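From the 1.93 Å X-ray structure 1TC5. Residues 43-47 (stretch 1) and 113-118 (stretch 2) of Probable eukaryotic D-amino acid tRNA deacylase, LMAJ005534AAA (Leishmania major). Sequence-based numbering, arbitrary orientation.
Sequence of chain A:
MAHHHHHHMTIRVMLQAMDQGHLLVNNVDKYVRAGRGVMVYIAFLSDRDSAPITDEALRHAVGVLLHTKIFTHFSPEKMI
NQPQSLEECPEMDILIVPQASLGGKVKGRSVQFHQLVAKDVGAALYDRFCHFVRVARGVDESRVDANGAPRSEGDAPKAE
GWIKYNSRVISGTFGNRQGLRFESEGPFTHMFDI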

# COMPACT_ATOMS: atom_id res chain seq x y z
N ALA A 43 1.73 -11.07 -4.08
CA ALA A 43 1.24 -11.60 -5.34
C ALA A 43 2.28 -12.54 -5.88
O ALA A 43 3.48 -12.31 -5.71
CB ALA A 43 1.03 -10.51 -6.33
N PHE A 44 1.81 -13.59 -6.54
CA PHE A 44 2.63 -14.60 -7.13
C PHE A 44 2.42 -14.53 -8.63
O PHE A 44 1.32 -14.76 -9.12
CB PHE A 44 2.28 -16.01 -6.57
CG PHE A 44 2.44 -16.11 -5.08
CD1 PHE A 44 3.68 -16.28 -4.52
CD2 PHE A 44 1.35 -16.04 -4.25
CE1 PHE A 44 3.85 -16.35 -3.15
CE2 PHE A 44 1.51 -16.10 -2.87
CZ PHE A 44 2.75 -16.24 -2.33
N LEU A 45 3.51 -14.25 -9.34
CA LEU A 45 3.50 -13.88 -10.75
C LEU A 45 4.29 -14.88 -11.57
O LEU A 45 5.16 -15.57 -11.04
CB LEU A 45 4.12 -12.50 -10.92
CG LEU A 45 3.51 -11.46 -9.96
CD1 LEU A 45 4.07 -10.07 -10.27
CD2 LEU A 45 1.97 -11.47 -9.98
N SER A 46 3.98 -14.94 -12.87
CA SER A 46 4.52 -15.97 -13.74
C SER A 46 4.51 -15.58 -15.23
O SER A 46 3.60 -14.90 -15.71
CB SER A 46 3.70 -17.24 -13.55
OG SER A 46 4.38 -18.36 -14.05
N ASP A 47 5.54 -16.03 -15.95
CA ASP A 47 5.50 -16.11 -17.41
C ASP A 47 4.77 -17.40 -17.79
O ASP A 47 4.63 -18.32 -16.96
CB ASP A 47 6.90 -16.17 -18.06
CG ASP A 47 7.89 -15.21 -17.43
OD1 ASP A 47 7.87 -14.01 -17.81
OD2 ASP A 47 8.74 -15.57 -16.57
N PHE A 113 -4.43 -9.12 -16.34
CA PHE A 113 -3.87 -9.88 -15.23
C PHE A 113 -3.17 -11.17 -15.70
O PHE A 113 -3.06 -12.16 -14.96
CB PHE A 113 -4.99 -10.21 -14.24
CG PHE A 113 -5.53 -8.98 -13.50
CD1 PHE A 113 -4.72 -8.29 -12.57
CD2 PHE A 113 -6.83 -8.54 -13.72
CE1 PHE A 113 -5.20 -7.20 -11.88
CE2 PHE A 113 -7.34 -7.40 -13.03
CZ PHE A 113 -6.53 -6.73 -12.12
N HIS A 114 -2.64 -11.14 -16.91
CA HIS A 114 -2.04 -12.32 -17.53
C HIS A 114 -0.80 -12.85 -16.77
O HIS A 114 -0.47 -14.03 -16.88
CB HIS A 114 -1.71 -12.02 -19.00
CG HIS A 114 -2.92 -11.58 -19.82
ND1 HIS A 114 -4.16 -12.18 -19.72
CD2 HIS A 114 -3.05 -10.60 -20.76
CE1 HIS A 114 -5.00 -11.59 -20.56
NE2 HIS A 114 -4.35 -10.64 -21.20
N GLN A 115 -0.12 -12.00 -16.01
CA GLN A 115 1.06 -12.38 -15.21
C GLN A 115 0.69 -13.12 -13.90
O GLN A 115 1.58 -13.62 -13.21
CB GLN A 115 1.89 -11.15 -14.78
CG GLN A 115 2.89 -10.53 -15.76
CD GLN A 115 3.75 -9.40 -15.09
OE1 GLN A 115 4.96 -9.36 -15.31
NE2 GLN A 115 3.12 -8.51 -14.26
N LEU A 116 -0.59 -13.12 -13.52
CA LEU A 116 -1.00 -13.72 -12.25
C LEU A 116 -1.04 -15.25 -12.38
O LEU A 116 -1.58 -15.79 -13.36
CB LEU A 116 -2.37 -13.20 -11.78
CG LEU A 116 -2.42 -11.83 -11.08
CD1 LEU A 116 -1.75 -10.76 -11.94
CD2 LEU A 116 -3.86 -11.43 -10.74
N VAL A 117 -0.46 -15.94 -11.42
CA VAL A 117 -0.57 -17.41 -11.36
C VAL A 117 -2.03 -17.78 -11.23
O VAL A 117 -2.83 -16.98 -10.74
CB VAL A 117 0.22 -18.07 -10.13
CG1 VAL A 117 1.71 -17.90 -10.26
CG2 VAL A 117 -0.29 -17.55 -8.79
N ALA A 118 -2.37 -18.98 -11.68
CA ALA A 118 -3.70 -19.54 -11.52
C ALA A 118 -4.13 -19.56 -10.05
O ALA A 118 -3.30 -19.49 -9.14
CB ALA A 118 -3.72 -20.94 -12.10

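The carbonyl oxygen of Gln115 serves two neighbouring residues of the facing stretch at once. It accepts a hydrogen bond from the backbone of Ser46, with Ser46 N to Gln115 O at 2.8 Å, and it also receives a CA-H...O contact from Leu45, whose CA lies 3.1 Å from the same Gln115 O. The angle at hydrogen is 144° in the first and 131° in the second, so neither donor points straight at the oxygen.

A second hydrogen bond completes the backbone pairing. Val117 N donates to Phe44 O over 3.1 Å and is nearly linear, at 170°. Together the two bonds bracket Leu45 and Leu116 and form a single beta bridge between the end of a strand and a segment that has no regular secondary structure of its own. The bridge does not grow into a ladder here. The chain reaches the bridge through a type I turn from Phe113 to Leu116, whose last residue is the bridged one; the turn is closed by a bond from Leu116 N to Phe113 O of 3.0 Å. The turn therefore uses the amide of Leu116, while the carbonyl of Gln115 and the amide of Val117 remain available to the strand. Beyond the bridge, Ala118 occupies the N-cap position of a helix. Across the stretches, Ser46 O and Gln115 O approach to 3.5 Å, but both are acceptors and no bond joins them.

Side chains add apolar packing around this backbone pairing. Val117 suits its place because a beta-branched residue carries two methyl groups close to the backbone: its CG2 lies 3.7 Å from Phe44 CB, and its CG1 lies 3.9 Å from Ser46 CB. Phe44 thus meets the valine through the base of its side chain, while its ring leads away from this contact. Leu45 is long enough to bring its CD2 to 4.3 Å from Leu116 CD1, a looser apolar approach, even though the CA-to-CB bond of Leu116 points away from the strand.

Gln115 contributes most directly through its main chain. Its amide side chain also passes Leu45, with NE2 4.4 Å from Leu45 CD1, and NE2 finds its hydrogen-bonding partner elsewhere in the structure. Ser46 packs its CB beside the Val117 methyl, while its hydroxyl can serve polar needs outside the bridge: Ser46 OG lies 2.9 Å from Asp47 O, within hydrogen-bonding reach, and it also has a partner elsewhere in the structure.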